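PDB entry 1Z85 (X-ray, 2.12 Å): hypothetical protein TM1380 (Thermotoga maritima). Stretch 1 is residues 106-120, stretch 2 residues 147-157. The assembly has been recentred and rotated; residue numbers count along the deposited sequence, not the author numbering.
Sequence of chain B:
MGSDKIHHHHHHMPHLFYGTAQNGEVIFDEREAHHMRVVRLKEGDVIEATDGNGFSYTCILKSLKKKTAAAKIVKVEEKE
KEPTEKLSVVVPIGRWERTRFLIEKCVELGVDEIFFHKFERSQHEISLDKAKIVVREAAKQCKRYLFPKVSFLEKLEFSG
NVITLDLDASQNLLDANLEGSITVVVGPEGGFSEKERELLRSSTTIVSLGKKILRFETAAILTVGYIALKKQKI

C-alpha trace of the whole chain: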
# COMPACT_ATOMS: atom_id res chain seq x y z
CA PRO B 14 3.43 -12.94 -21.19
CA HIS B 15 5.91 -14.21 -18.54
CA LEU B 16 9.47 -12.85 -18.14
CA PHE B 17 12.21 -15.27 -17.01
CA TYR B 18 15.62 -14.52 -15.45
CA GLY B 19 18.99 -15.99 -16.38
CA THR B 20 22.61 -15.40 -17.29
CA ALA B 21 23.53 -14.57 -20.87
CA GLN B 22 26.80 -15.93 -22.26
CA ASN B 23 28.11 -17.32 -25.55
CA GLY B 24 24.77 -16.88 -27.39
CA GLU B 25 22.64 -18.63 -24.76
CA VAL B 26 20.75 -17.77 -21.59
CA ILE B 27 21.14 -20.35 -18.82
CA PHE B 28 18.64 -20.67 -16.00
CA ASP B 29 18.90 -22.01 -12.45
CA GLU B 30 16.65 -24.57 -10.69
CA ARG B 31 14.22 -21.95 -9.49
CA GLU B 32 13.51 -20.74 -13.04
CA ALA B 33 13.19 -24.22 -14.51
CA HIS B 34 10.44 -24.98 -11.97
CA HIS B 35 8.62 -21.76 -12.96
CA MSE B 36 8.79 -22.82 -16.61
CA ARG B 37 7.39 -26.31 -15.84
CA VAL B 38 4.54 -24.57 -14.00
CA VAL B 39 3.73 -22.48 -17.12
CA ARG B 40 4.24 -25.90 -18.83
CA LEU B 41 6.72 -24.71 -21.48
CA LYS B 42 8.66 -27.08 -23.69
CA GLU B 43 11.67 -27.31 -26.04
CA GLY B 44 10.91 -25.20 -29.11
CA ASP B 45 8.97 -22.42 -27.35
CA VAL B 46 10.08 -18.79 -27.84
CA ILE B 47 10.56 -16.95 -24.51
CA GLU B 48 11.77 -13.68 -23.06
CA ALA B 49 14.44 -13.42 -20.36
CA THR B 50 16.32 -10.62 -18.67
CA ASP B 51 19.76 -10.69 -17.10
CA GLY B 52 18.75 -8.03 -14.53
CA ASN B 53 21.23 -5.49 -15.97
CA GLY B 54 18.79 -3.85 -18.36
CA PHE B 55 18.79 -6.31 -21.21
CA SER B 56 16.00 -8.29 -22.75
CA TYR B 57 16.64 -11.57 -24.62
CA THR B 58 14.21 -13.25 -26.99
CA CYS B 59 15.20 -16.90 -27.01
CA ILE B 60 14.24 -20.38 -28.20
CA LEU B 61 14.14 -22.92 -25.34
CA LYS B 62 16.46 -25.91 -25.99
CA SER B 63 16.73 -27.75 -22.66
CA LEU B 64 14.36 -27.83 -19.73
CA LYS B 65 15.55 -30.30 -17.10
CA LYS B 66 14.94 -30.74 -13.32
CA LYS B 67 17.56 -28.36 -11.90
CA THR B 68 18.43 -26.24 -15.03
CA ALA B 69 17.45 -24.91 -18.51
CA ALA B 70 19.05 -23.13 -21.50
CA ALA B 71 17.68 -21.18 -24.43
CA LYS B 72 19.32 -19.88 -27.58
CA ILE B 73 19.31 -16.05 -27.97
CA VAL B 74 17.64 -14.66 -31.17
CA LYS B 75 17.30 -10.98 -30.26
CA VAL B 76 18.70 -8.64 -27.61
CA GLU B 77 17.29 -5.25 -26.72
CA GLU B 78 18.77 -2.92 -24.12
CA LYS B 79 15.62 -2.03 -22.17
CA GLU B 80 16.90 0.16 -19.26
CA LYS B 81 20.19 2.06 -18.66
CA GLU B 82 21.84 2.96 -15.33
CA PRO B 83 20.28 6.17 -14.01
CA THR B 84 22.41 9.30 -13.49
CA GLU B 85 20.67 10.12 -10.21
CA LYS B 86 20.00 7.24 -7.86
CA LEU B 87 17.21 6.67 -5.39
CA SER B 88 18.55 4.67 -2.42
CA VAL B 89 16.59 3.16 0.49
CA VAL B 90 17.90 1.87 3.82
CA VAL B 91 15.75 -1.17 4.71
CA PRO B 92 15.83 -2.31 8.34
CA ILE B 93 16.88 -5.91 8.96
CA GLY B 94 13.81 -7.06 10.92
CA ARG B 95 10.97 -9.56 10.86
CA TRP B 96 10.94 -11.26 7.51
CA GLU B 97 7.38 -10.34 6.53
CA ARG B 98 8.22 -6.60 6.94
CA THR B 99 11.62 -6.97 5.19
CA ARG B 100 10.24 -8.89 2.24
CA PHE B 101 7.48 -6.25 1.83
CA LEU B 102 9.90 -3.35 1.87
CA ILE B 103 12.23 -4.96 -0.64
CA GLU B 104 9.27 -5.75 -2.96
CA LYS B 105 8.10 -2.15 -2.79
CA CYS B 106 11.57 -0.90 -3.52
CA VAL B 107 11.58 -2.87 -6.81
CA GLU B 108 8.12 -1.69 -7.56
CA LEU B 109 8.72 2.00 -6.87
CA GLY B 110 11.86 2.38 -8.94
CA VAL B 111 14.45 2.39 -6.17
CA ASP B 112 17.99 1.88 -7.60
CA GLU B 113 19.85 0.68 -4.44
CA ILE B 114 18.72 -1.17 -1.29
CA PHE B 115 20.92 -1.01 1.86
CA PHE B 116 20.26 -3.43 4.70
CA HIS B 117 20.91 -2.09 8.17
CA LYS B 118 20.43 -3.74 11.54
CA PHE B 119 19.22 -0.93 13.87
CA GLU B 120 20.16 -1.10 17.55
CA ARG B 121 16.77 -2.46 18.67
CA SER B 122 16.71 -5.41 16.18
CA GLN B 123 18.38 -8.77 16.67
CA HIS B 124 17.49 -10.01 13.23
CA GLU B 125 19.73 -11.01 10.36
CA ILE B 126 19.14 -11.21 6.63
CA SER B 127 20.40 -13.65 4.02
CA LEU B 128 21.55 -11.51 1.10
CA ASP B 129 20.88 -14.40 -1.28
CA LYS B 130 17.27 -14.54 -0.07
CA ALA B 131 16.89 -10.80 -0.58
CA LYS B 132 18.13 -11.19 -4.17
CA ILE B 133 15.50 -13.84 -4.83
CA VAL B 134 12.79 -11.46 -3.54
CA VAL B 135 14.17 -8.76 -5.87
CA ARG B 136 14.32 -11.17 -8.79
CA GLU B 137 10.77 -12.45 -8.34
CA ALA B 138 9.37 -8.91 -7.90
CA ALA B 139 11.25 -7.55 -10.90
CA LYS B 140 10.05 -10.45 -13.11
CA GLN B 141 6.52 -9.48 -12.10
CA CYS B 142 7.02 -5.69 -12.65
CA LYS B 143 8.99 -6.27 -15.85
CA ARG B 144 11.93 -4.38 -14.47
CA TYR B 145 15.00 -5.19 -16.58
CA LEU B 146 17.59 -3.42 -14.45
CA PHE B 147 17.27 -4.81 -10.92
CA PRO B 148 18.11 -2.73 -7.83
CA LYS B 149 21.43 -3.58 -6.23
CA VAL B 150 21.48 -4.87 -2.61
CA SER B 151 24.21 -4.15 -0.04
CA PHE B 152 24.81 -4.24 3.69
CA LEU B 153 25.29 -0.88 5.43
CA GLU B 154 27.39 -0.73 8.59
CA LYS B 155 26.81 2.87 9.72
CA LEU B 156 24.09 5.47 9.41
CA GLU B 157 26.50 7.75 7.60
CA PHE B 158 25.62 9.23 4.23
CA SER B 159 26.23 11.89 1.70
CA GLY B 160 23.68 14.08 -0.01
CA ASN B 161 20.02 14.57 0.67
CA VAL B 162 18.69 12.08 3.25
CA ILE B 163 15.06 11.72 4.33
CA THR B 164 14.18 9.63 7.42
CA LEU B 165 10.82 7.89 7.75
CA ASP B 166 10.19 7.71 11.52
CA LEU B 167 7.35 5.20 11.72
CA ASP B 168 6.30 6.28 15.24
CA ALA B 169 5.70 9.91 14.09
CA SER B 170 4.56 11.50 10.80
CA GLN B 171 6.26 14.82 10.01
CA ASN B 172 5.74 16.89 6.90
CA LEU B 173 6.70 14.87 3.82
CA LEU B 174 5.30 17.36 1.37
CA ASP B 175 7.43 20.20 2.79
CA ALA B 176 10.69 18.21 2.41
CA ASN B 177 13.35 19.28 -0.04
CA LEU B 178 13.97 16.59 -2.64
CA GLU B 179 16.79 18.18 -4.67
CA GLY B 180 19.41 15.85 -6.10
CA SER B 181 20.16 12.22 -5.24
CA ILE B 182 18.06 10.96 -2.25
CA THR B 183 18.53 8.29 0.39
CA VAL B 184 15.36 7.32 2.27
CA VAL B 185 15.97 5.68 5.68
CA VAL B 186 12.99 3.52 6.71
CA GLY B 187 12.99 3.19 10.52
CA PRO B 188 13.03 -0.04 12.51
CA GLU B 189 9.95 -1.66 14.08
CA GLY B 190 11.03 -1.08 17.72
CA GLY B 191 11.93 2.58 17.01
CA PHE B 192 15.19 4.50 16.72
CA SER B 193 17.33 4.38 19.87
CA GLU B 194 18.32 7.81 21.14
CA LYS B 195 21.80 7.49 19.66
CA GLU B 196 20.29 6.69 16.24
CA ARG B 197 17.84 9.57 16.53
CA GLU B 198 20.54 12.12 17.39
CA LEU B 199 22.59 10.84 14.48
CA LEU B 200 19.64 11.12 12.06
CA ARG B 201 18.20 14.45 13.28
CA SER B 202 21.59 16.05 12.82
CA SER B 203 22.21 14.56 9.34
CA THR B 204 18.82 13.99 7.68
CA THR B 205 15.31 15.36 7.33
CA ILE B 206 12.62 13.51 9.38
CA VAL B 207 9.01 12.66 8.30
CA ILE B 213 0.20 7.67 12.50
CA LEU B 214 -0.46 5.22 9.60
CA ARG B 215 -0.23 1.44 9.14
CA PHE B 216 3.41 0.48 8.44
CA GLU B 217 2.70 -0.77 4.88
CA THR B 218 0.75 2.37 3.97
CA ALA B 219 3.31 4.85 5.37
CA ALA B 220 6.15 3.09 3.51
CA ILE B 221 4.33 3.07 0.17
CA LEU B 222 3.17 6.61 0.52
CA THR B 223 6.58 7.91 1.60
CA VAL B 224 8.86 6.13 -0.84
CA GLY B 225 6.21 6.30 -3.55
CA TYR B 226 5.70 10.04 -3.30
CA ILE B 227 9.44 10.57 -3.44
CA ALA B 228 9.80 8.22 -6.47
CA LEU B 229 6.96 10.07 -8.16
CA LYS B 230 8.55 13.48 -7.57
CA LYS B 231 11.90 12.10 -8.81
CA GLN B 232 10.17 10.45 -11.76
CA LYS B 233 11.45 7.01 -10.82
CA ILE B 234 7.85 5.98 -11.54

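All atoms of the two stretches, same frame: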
# COMPACT_ATOMS: atom_id res chain seq x y z
N CYS B 106 10.41 -1.55 -2.88
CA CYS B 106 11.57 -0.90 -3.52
C CYS B 106 11.75 -1.24 -5.00
O CYS B 106 12.08 -0.38 -5.81
CB CYS B 106 12.85 -1.28 -2.79
SG CYS B 106 13.11 -0.44 -1.23
N VAL B 107 11.57 -2.50 -5.37
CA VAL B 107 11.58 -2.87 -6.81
C VAL B 107 10.48 -2.15 -7.52
O VAL B 107 10.68 -1.53 -8.56
CB VAL B 107 11.35 -4.41 -7.01
CG1 VAL B 107 11.33 -4.79 -8.47
CG2 VAL B 107 12.41 -5.22 -6.27
N GLU B 108 9.30 -2.25 -6.97
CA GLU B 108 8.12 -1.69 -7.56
C GLU B 108 8.16 -0.20 -7.83
O GLU B 108 7.66 0.25 -8.84
CB GLU B 108 6.93 -1.96 -6.64
CG GLU B 108 5.73 -2.23 -7.37
CD GLU B 108 4.50 -2.32 -6.51
OE1 GLU B 108 4.58 -2.82 -5.37
OE2 GLU B 108 3.45 -1.88 -7.01
N LEU B 109 8.71 0.54 -6.88
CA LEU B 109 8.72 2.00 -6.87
C LEU B 109 9.97 2.61 -7.47
O LEU B 109 10.27 3.80 -7.24
CB LEU B 109 8.56 2.52 -5.43
CG LEU B 109 7.21 2.12 -4.79
CD1 LEU B 109 7.14 2.45 -3.32
CD2 LEU B 109 6.06 2.78 -5.53
N GLY B 110 10.72 1.83 -8.22
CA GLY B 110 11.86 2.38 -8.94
C GLY B 110 13.09 2.75 -8.13
O GLY B 110 13.96 3.48 -8.62
N VAL B 111 13.21 2.25 -6.92
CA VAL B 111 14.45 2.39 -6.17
C VAL B 111 15.61 1.69 -6.89
O VAL B 111 15.44 0.59 -7.42
CB VAL B 111 14.27 1.84 -4.72
CG1 VAL B 111 15.56 1.72 -3.98
CG2 VAL B 111 13.25 2.68 -3.95
N ASP B 112 16.76 2.37 -6.93
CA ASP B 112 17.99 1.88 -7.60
C ASP B 112 18.93 1.06 -6.71
O ASP B 112 19.56 0.13 -7.19
CB ASP B 112 18.78 3.07 -8.20
CG ASP B 112 17.97 3.82 -9.23
OD1 ASP B 112 17.54 3.22 -10.23
OD2 ASP B 112 17.71 5.00 -9.02
N GLU B 113 19.01 1.40 -5.42
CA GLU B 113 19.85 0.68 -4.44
C GLU B 113 19.16 0.45 -3.10
O GLU B 113 18.61 1.38 -2.52
CB GLU B 113 21.15 1.44 -4.16
CG GLU B 113 21.91 1.79 -5.40
CD GLU B 113 23.40 1.37 -5.38
OE1 GLU B 113 23.85 0.56 -4.48
OE2 GLU B 113 24.10 1.85 -6.33
N ILE B 114 19.20 -0.80 -2.63
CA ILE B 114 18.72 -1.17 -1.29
C ILE B 114 19.95 -1.43 -0.37
O ILE B 114 20.91 -2.11 -0.76
CB ILE B 114 17.87 -2.42 -1.39
CG1 ILE B 114 16.80 -2.23 -2.47
CG2 ILE B 114 17.27 -2.77 -0.02
CD1 ILE B 114 15.92 -3.43 -2.68
N PHE B 115 19.89 -0.86 0.83
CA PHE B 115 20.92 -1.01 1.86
C PHE B 115 20.27 -1.61 3.09
O PHE B 115 19.31 -1.05 3.64
CB PHE B 115 21.60 0.31 2.21
CG PHE B 115 22.41 0.89 1.09
CD1 PHE B 115 23.74 0.56 0.95
CD2 PHE B 115 21.83 1.77 0.16
CE1 PHE B 115 24.49 1.09 -0.09
CE2 PHE B 115 22.55 2.27 -0.90
CZ PHE B 115 23.89 1.97 -1.03
N PHE B 116 20.79 -2.74 3.52
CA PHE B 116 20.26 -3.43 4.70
C PHE B 116 21.03 -3.07 5.95
O PHE B 116 22.20 -3.40 6.09
CB PHE B 116 20.29 -4.95 4.44
CG PHE B 116 19.33 -5.37 3.40
CD1 PHE B 116 17.98 -5.19 3.61
CD2 PHE B 116 19.75 -5.91 2.22
CE1 PHE B 116 17.10 -5.58 2.66
CE2 PHE B 116 18.84 -6.30 1.25
CZ PHE B 116 17.56 -6.14 1.46
N HIS B 117 20.33 -2.45 6.90
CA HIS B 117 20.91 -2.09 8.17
C HIS B 117 20.18 -2.72 9.38
O HIS B 117 18.98 -2.77 9.47
CB HIS B 117 20.96 -0.53 8.27
CG HIS B 117 21.74 -0.02 9.45
ND1 HIS B 117 21.12 0.56 10.55
CD2 HIS B 117 23.07 -0.00 9.72
CE1 HIS B 117 22.04 0.88 11.45
NE2 HIS B 117 23.23 0.60 10.95
N LYS B 118 20.95 -3.24 10.30
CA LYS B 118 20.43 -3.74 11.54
C LYS B 118 20.48 -2.60 12.60
O LYS B 118 21.54 -2.24 13.16
CB LYS B 118 21.26 -4.96 11.96
CG LYS B 118 20.71 -5.86 13.11
CD LYS B 118 21.97 -6.53 13.79
CE LYS B 118 21.68 -7.72 14.71
NZ LYS B 118 22.79 -8.78 14.70
N PHE B 119 19.31 -2.04 12.89
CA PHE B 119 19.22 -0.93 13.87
C PHE B 119 19.44 -1.51 15.25
O PHE B 119 19.35 -2.74 15.42
CB PHE B 119 17.88 -0.21 13.75
CG PHE B 119 17.75 0.60 12.47
CD1 PHE B 119 17.38 -0.01 11.27
CD2 PHE B 119 18.01 1.95 12.47
CE1 PHE B 119 17.29 0.71 10.10
CE2 PHE B 119 17.90 2.68 11.29
CZ PHE B 119 17.54 2.06 10.10
N GLU B 120 19.73 -0.64 16.23
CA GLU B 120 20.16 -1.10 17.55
C GLU B 120 19.11 -1.97 18.25
O GLU B 120 19.44 -2.92 18.95
CB GLU B 120 20.61 0.08 18.45
CG GLU B 120 22.02 0.61 18.10
CD GLU B 120 22.45 1.95 18.77
OE1 GLU B 120 21.71 2.56 19.59
OE2 GLU B 120 23.58 2.40 18.44
N PHE B 147 17.72 -4.50 -12.29
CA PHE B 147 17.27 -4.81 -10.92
C PHE B 147 17.97 -3.81 -9.99
O PHE B 147 19.10 -3.43 -10.30
CB PHE B 147 17.70 -6.26 -10.53
CG PHE B 147 16.96 -7.39 -11.26
CD1 PHE B 147 16.00 -7.15 -12.22
CD2 PHE B 147 17.28 -8.70 -10.99
CE1 PHE B 147 15.37 -8.19 -12.90
CE2 PHE B 147 16.64 -9.77 -11.65
CZ PHE B 147 15.69 -9.51 -12.59
N PRO B 148 17.34 -3.42 -8.84
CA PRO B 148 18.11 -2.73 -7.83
C PRO B 148 19.25 -3.60 -7.28
O PRO B 148 19.12 -4.82 -7.22
CB PRO B 148 17.09 -2.45 -6.71
CG PRO B 148 16.03 -3.46 -6.90
CD PRO B 148 15.97 -3.66 -8.39
N LYS B 149 20.34 -2.94 -6.91
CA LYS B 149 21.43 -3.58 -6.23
C LYS B 149 21.05 -3.71 -4.76
O LYS B 149 20.23 -2.95 -4.30
CB LYS B 149 22.71 -2.74 -6.34
CG LYS B 149 23.06 -2.17 -7.70
CD LYS B 149 23.16 -3.20 -8.82
CE LYS B 149 23.69 -2.55 -10.13
NZ LYS B 149 23.47 -3.38 -11.37
N VAL B 150 21.64 -4.68 -4.06
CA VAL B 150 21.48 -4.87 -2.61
C VAL B 150 22.86 -4.90 -1.95
O VAL B 150 23.79 -5.43 -2.51
CB VAL B 150 20.66 -6.15 -2.24
CG1 VAL B 150 19.20 -6.06 -2.82
CG2 VAL B 150 21.36 -7.40 -2.71
N SER B 151 22.98 -4.24 -0.79
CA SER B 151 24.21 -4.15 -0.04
C SER B 151 23.87 -4.17 1.45
O SER B 151 22.69 -3.96 1.86
CB SER B 151 24.90 -2.83 -0.36
OG SER B 151 25.14 -2.71 -1.75
N PHE B 152 24.88 -4.47 2.26
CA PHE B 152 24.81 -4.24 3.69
C PHE B 152 25.29 -2.82 3.96
O PHE B 152 26.03 -2.25 3.16
CB PHE B 152 25.68 -5.21 4.47
CG PHE B 152 25.28 -6.66 4.35
CD1 PHE B 152 24.13 -7.12 4.95
CD2 PHE B 152 26.11 -7.58 3.67
CE1 PHE B 152 23.77 -8.44 4.87
CE2 PHE B 152 25.75 -8.93 3.58
CZ PHE B 152 24.56 -9.35 4.18
N LEU B 153 24.85 -2.23 5.05
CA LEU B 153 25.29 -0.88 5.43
C LEU B 153 25.71 -0.94 6.89
O LEU B 153 24.90 -1.32 7.76
CB LEU B 153 24.11 0.11 5.27
CG LEU B 153 24.45 1.56 5.69
CD1 LEU B 153 25.46 2.15 4.74
CD2 LEU B 153 23.25 2.44 5.82
N GLU B 154 26.96 -0.61 7.20
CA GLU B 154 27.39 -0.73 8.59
C GLU B 154 26.94 0.46 9.48
O GLU B 154 26.56 0.26 10.64
CB GLU B 154 28.92 -0.90 8.70
CG GLU B 154 29.37 -1.29 10.13
CD GLU B 154 28.96 -2.71 10.63
OE1 GLU B 154 28.30 -3.54 9.90
OE2 GLU B 154 29.34 -3.02 11.78
N LYS B 155 27.01 1.66 8.93
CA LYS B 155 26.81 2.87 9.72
C LYS B 155 25.79 3.77 9.07
O LYS B 155 25.71 3.84 7.83
CB LYS B 155 28.15 3.61 9.96
CG LYS B 155 29.02 2.89 11.00
CD LYS B 155 30.42 3.51 11.20
N LEU B 156 25.01 4.46 9.90
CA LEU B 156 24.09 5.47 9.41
C LEU B 156 24.87 6.76 9.11
O LEU B 156 24.68 7.80 9.75
CB LEU B 156 22.99 5.73 10.41
CG LEU B 156 22.02 4.58 10.63
CD1 LEU B 156 21.12 4.97 11.82
CD2 LEU B 156 21.20 4.22 9.40
N GLU B 157 25.72 6.66 8.10
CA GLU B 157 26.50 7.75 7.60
C GLU B 157 26.27 7.84 6.10
O GLU B 157 26.24 6.84 5.40
CB GLU B 157 27.95 7.52 7.94
CG GLU B 157 28.26 7.75 9.41
CD GLU B 157 29.67 7.36 9.80
OE1 GLU B 157 30.42 6.87 8.92
OE2 GLU B 157 30.03 7.51 10.99
O HOH W 1 20.20 -0.48 -10.28
O HOH W 2 25.93 -1.91 -4.86
O HOH W 3 23.94 -3.42 10.09

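Strand 113-117 and the strand that begins at Lys149 lie side by side in parallel, their directions 23° apart, and the two stretches bury 837 Å² between them. Just before the strand, Phe147 O shares a water with Asp112 O. Pro148, buried and without an amide hydrogen, packs its ring against apolar side chains: its CG lies 4.1 Å from Val107 CG2 and 4.2 Å from Ile114 CD1. The backbone ladder then begins, Lys149 N donating to Asp112 O (3.2 Å) and Lys149 O accepting from Ile114 N (2.9 Å, nearly linear). The Lys149 side chain starts on the face of Glu113 and Phe115, but its end leads away. Val150 turns to the other face, its CG1 4.1 Å from Ile114 CB and its CB 3.9 Å from Phe116 CE2. Ser151 carries two rungs, N to Ile114 O (3.0 Å) and O from Phe116 N (2.8 Å); on the Glu113 and Phe115 face, its CB lies 3.8 Å from Phe115 CD1. Phe152 pairs with Phe116 on the Val150 face, largely exposed. Leu153 N closes the ladder on Phe116 O (3.1 Å), while its CB packs 4.0 Å from Phe115 CB. Beyond it, Glu154 O receives a weak hydrogen bond from His117 NE2 (3.4 Å). Leu156, buried, places CD2 over the His117 ring face, 4.1 Å from the centroid, and CD1 4.0 Å from Phe119 CE2.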